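Local coordinates for protein PurR transcriptional regulator (Vibrio parahaemolyticus, PDB 3D8U) that probably binds cis-regulatory DNA and controls transcription as a regulator of the LacI/PurR family, at residues 105-116 / 140-151. Residues are numbered along the deposited sequence; the frame is centred on the assembly and turned at random.
Sequences FEVGKACTRHLI and HGWQSAMIENYL
F105 packs its ring on G141, and with I116 and T112 it loses the most surface on helix 105-116; G141 and A145 are the largest contributors from segment 140-151. F105 has CG trans to its backbone N (chi1 -176°), which brings the ring over the backbone of helix 140-148: G141 CA lies 3.9 Å from the ring centroid, a CH-pi contact over one face, while H140 CB meets the ring edge. With G108 facing G141, the two helix axes approach to 6.8 Å at a crossing angle of -40°. T112 points its CB toward the other helix as a knob among G141, W142, A145 and M146, its side chain crossing W142 at about a right angle. Both helices pack on the same parallel sheet, 156-159/123-128/184-187/212-215, of a periplasmic-binding-protein-like domain: L115 and W142 each touch V123 and V186. Toward the C-terminal ends, I116 CD1 meets L151 CD2 tip to tip at 4.0 Å and lies 4.4 Å from the selenium of M146. L151 follows a Schellman motif, in which L151 N hydrogen-bonds to M146 O and Y150 N to I147 O. Nearer solvent, E148 OE2 lies over the R113 guanidinium face, 3.8 Å from R113 NE, a long salt bridge resting on charge alone.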
loop_
_atom_site.group_PDB
_atom_site.type_symbol
_atom_site.label_atom_id
_atom_site.label_comp_id
_atom_site.label_asym_id
_atom_site.label_seq_id
_atom_site.Cartn_x
_atom_site.Cartn_y
_atom_site.Cartn_z
ATOM N N PHE B 105 -10.758 11.861 15.745
ATOM C CA PHE B 105 -11.318 13.176 15.992
ATOM C C PHE B 105 -10.235 14.105 16.505
ATOM O O PHE B 105 -10.050 15.185 15.942
ATOM C CB PHE B 105 -12.465 13.059 16.995
ATOM C CG PHE B 105 -13.183 14.330 17.276
ATOM C CD1 PHE B 105 -14.240 14.730 16.482
ATOM C CD2 PHE B 105 -12.848 15.102 18.374
ATOM C CE1 PHE B 105 -14.939 15.920 16.768
ATOM C CE2 PHE B 105 -13.543 16.283 18.674
ATOM C CZ PHE B 105 -14.585 16.685 17.873
ATOM N N GLU B 106 -9.503 13.677 17.545
ATOM C CA GLU B 106 -8.442 14.511 18.093
ATOM C C GLU B 106 -7.439 14.804 16.990
ATOM O O GLU B 106 -6.973 15.926 16.831
ATOM C CB GLU B 106 -7.772 13.871 19.321
ATOM C CG GLU B 106 -6.668 14.745 19.993
ATOM C CD GLU B 106 -7.176 16.147 20.481
ATOM O OE1 GLU B 106 -6.863 17.182 19.820
ATOM O OE2 GLU B 106 -7.894 16.231 21.515
ATOM N N VAL B 107 -7.129 13.786 16.204
ATOM C CA VAL B 107 -6.196 13.978 15.140
ATOM C C VAL B 107 -6.653 15.102 14.227
ATOM O O VAL B 107 -5.861 16.007 13.955
ATOM C CB VAL B 107 -5.941 12.706 14.315
ATOM C CG1 VAL B 107 -4.989 13.026 13.160
ATOM C CG2 VAL B 107 -5.351 11.602 15.204
ATOM N N GLY B 108 -7.903 15.059 13.758
ATOM C CA GLY B 108 -8.425 16.133 12.911
ATOM C C GLY B 108 -8.267 17.457 13.629
ATOM O O GLY B 108 -7.499 18.318 13.223
ATOM N N LYS B 109 -8.975 17.603 14.740
ATOM C CA LYS B 109 -8.859 18.790 15.583
ATOM C C LYS B 109 -7.409 19.264 15.766
ATOM O O LYS B 109 -7.115 20.426 15.541
ATOM C CB LYS B 109 -9.516 18.536 16.939
ATOM C CG LYS B 109 -9.590 19.762 17.814
ATOM C CD LYS B 109 -10.579 19.613 19.006
ATOM C CE LYS B 109 -9.919 18.897 20.233
ATOM N NZ LYS B 109 -10.885 18.539 21.334
ATOM N N ALA B 110 -6.500 18.380 16.165
ATOM C CA ALA B 110 -5.204 18.874 16.616
ATOM C C ALA B 110 -4.449 19.395 15.402
ATOM O O ALA B 110 -3.884 20.506 15.407
ATOM C CB ALA B 110 -4.454 17.822 17.345
ATOM N N CYS B 111 -4.513 18.611 14.335
ATOM C CA CYS B 111 -4.016 19.043 13.060
ATOM C C CYS B 111 -4.660 20.327 12.626
ATOM O O CYS B 111 -4.031 21.152 11.965
ATOM C CB CYS B 111 -4.291 17.988 12.002
ATOM S SG CYS B 111 -3.256 16.601 12.252
ATOM N N THR B 112 -5.932 20.516 12.936
ATOM C CA THR B 112 -6.469 21.720 12.404
ATOM C C THR B 112 -6.257 22.932 13.284
ATOM O O THR B 112 -6.087 24.019 12.754
ATOM C CB THR B 112 -7.799 21.580 11.658
ATOM O OG1 THR B 112 -8.524 22.798 11.781
ATOM C CG2 THR B 112 -8.622 20.430 12.129
ATOM N N ARG B 113 -6.119 22.759 14.599
ATOM C CA ARG B 113 -5.725 23.912 15.442
ATOM C C ARG B 113 -4.341 24.379 14.981
ATOM O O ARG B 113 -4.030 25.572 15.030
ATOM C CB ARG B 113 -5.619 23.576 16.924
ATOM C CG ARG B 113 -6.858 23.141 17.616
ATOM C CD ARG B 113 -6.666 23.274 19.152
ATOM N NE ARG B 113 -7.725 22.597 19.905
ATOM C CZ ARG B 113 -7.885 22.619 21.233
ATOM N NH1 ARG B 113 -7.060 23.306 22.040
ATOM N NH2 ARG B 113 -8.892 21.929 21.767
ATOM N N HIS B 114 -3.522 23.434 14.531
ATOM C CA HIS B 114 -2.187 23.777 14.131
ATOM C C HIS B 114 -2.215 24.870 13.057
ATOM O O HIS B 114 -1.728 25.966 13.302
ATOM C CB HIS B 114 -1.415 22.536 13.685
ATOM C CG HIS B 114 -0.052 22.837 13.135
ATOM N ND1 HIS B 114 0.835 23.690 13.760
ATOM C CD2 HIS B 114 0.577 22.401 12.022
ATOM C CE1 HIS B 114 1.946 23.775 13.051
ATOM N NE2 HIS B 114 1.810 23.006 11.989
ATOM N N LEU B 115 -2.812 24.581 11.900
ATOM C CA LEU B 115 -3.045 25.581 10.844
ATOM C C LEU B 115 -3.549 26.926 11.405
ATOM O O LEU B 115 -3.016 27.998 11.092
ATOM C CB LEU B 115 -4.079 25.058 9.851
ATOM C CG LEU B 115 -3.697 23.834 8.995
ATOM C CD1 LEU B 115 -4.827 23.368 8.139
ATOM C CD2 LEU B 115 -2.516 24.089 8.109
ATOM N N ILE B 116 -4.568 26.866 12.251
ATOM C CA ILE B 116 -5.057 28.053 12.875
ATOM C C ILE B 116 -4.019 28.708 13.804
ATOM O O ILE B 116 -3.751 29.907 13.667
ATOM C CB ILE B 116 -6.376 27.781 13.605
ATOM C CG1 ILE B 116 -7.355 27.083 12.664
ATOM C CG2 ILE B 116 -6.990 29.081 14.123
ATOM C CD1 ILE B 116 -8.618 26.565 13.340
ATOM N N HIS B 140 -15.334 15.771 11.334
ATOM C CA HIS B 140 -15.893 16.359 12.521
ATOM C C HIS B 140 -14.790 17.004 13.322
ATOM O O HIS B 140 -14.952 18.117 13.824
ATOM C CB HIS B 140 -16.554 15.285 13.350
ATOM C CG HIS B 140 -17.913 14.914 12.870
ATOM N ND1 HIS B 140 -18.500 13.705 13.163
ATOM C CD2 HIS B 140 -18.816 15.603 12.139
ATOM C CE1 HIS B 140 -19.711 13.664 12.640
ATOM N NE2 HIS B 140 -19.929 14.806 12.016
ATOM N N GLY B 141 -13.661 16.313 13.432
ATOM C CA GLY B 141 -12.547 16.861 14.172
ATOM C C GLY B 141 -12.226 18.202 13.575
ATOM O O GLY B 141 -11.991 19.161 14.276
ATOM N N TRP B 142 -12.259 18.270 12.261
ATOM C CA TRP B 142 -11.826 19.471 11.578
ATOM C C TRP B 142 -12.859 20.565 11.753
ATOM O O TRP B 142 -12.503 21.733 11.935
ATOM C CB TRP B 142 -11.533 19.180 10.106
ATOM C CG TRP B 142 -11.546 20.363 9.217
ATOM C CD1 TRP B 142 -10.581 21.331 9.114
ATOM C CD2 TRP B 142 -12.581 20.727 8.290
ATOM N NE1 TRP B 142 -10.955 22.278 8.166
ATOM C CE2 TRP B 142 -12.174 21.931 7.649
ATOM C CE3 TRP B 142 -13.816 20.169 7.949
ATOM C CZ2 TRP B 142 -12.961 22.580 6.695
ATOM C CZ3 TRP B 142 -14.591 20.813 6.966
ATOM C CH2 TRP B 142 -14.160 22.010 6.366
ATOM N N GLN B 143 -14.130 20.183 11.735
ATOM C CA GLN B 143 -15.231 21.160 11.790
ATOM C C GLN B 143 -15.311 21.763 13.155
ATOM O O GLN B 143 -15.590 22.934 13.304
ATOM C CB GLN B 143 -16.547 20.515 11.434
ATOM C CG GLN B 143 -16.547 19.989 10.047
ATOM C CD GLN B 143 -17.879 19.575 9.584
ATOM O OE1 GLN B 143 -18.598 18.868 10.273
ATOM N NE2 GLN B 143 -18.230 20.001 8.383
ATOM N N SER B 144 -15.017 20.955 14.160
ATOM C CA SER B 144 -14.907 21.449 15.519
ATOM C C SER B 144 -13.887 22.587 15.563
ATOM O O SER B 144 -14.237 23.747 15.815
ATOM C CB SER B 144 -14.499 20.322 16.462
ATOM O OG SER B 144 -14.767 20.707 17.803
ATOM N N ALA B 145 -12.635 22.251 15.282
ATOM C CA ALA B 145 -11.555 23.231 15.277
ATOM C C ALA B 145 -11.931 24.567 14.602
ATOM O O ALA B 145 -11.586 25.648 15.138
ATOM C CB ALA B 145 -10.333 22.645 14.633
HETATM N N MSE B 146 -12.641 24.501 13.458
HETATM C CA MSE B 146 -13.070 25.710 12.744
HETATM C C MSE B 146 -14.100 26.492 13.555
HETATM O O MSE B 146 -13.867 27.639 13.962
HETATM C CB MSE B 146 -13.663 25.360 11.401
HETATM C CG MSE B 146 -12.767 24.610 10.488
HETATM SE SE MSE B 146 -11.193 25.625 9.935
HETATM C CE MSE B 146 -11.989 26.876 8.658
ATOM N N ILE B 147 -15.245 25.858 13.789
ATOM C CA ILE B 147 -16.347 26.491 14.521
ATOM C C ILE B 147 -15.878 27.129 15.832
ATOM O O ILE B 147 -16.121 28.307 16.040
ATOM C CB ILE B 147 -17.540 25.516 14.744
ATOM C CG1 ILE B 147 -17.927 24.861 13.416
ATOM C CG2 ILE B 147 -18.716 26.259 15.260
ATOM C CD1 ILE B 147 -18.769 23.617 13.537
ATOM N N GLU B 148 -15.179 26.358 16.672
ATOM C CA GLU B 148 -14.573 26.828 17.932
ATOM C C GLU B 148 -13.844 28.155 17.755
ATOM O O GLU B 148 -13.824 28.960 18.669
ATOM C CB GLU B 148 -13.624 25.755 18.477
ATOM C CG GLU B 148 -12.769 26.109 19.693
ATOM C CD GLU B 148 -12.054 24.883 20.318
ATOM O OE1 GLU B 148 -12.355 24.615 21.501
ATOM O OE2 GLU B 148 -11.202 24.195 19.655
ATOM N N ASN B 149 -13.285 28.401 16.573
ATOM C CA ASN B 149 -12.658 29.694 16.275
ATOM C C ASN B 149 -13.488 30.706 15.423
ATOM O O ASN B 149 -12.920 31.653 14.878
ATOM C CB ASN B 149 -11.262 29.487 15.652
ATOM C CG ASN B 149 -10.240 28.883 16.637
ATOM O OD1 ASN B 149 -10.125 27.660 16.787
ATOM N ND2 ASN B 149 -9.465 29.751 17.274
ATOM N N TYR B 150 -14.813 30.540 15.347
ATOM C CA TYR B 150 -15.700 31.338 14.455
ATOM C C TYR B 150 -15.324 31.247 12.993
ATOM O O TYR B 150 -15.618 32.122 12.210
ATOM C CB TYR B 150 -15.750 32.806 14.832
ATOM C CG TYR B 150 -16.126 33.037 16.246
ATOM C CD1 TYR B 150 -15.179 32.877 17.254
ATOM C CD2 TYR B 150 -17.420 33.429 16.597
ATOM C CE1 TYR B 150 -15.497 33.086 18.586
ATOM C CE2 TYR B 150 -17.758 33.646 17.929
ATOM C CZ TYR B 150 -16.781 33.462 18.930
ATOM O OH TYR B 150 -17.046 33.644 20.281
ATOM N N LEU B 151 -14.655 30.184 12.615
ATOM C CA LEU B 151 -14.323 30.025 11.224
ATOM C C LEU B 151 -15.438 29.189 10.643
ATOM O O LEU B 151 -16.013 28.354 11.348
ATOM C CB LEU B 151 -12.970 29.361 11.101
ATOM C CG LEU B 151 -11.754 30.289 10.980
ATOM C CD1 LEU B 151 -11.903 31.588 11.708
ATOM C CD2 LEU B 151 -10.488 29.546 11.414
#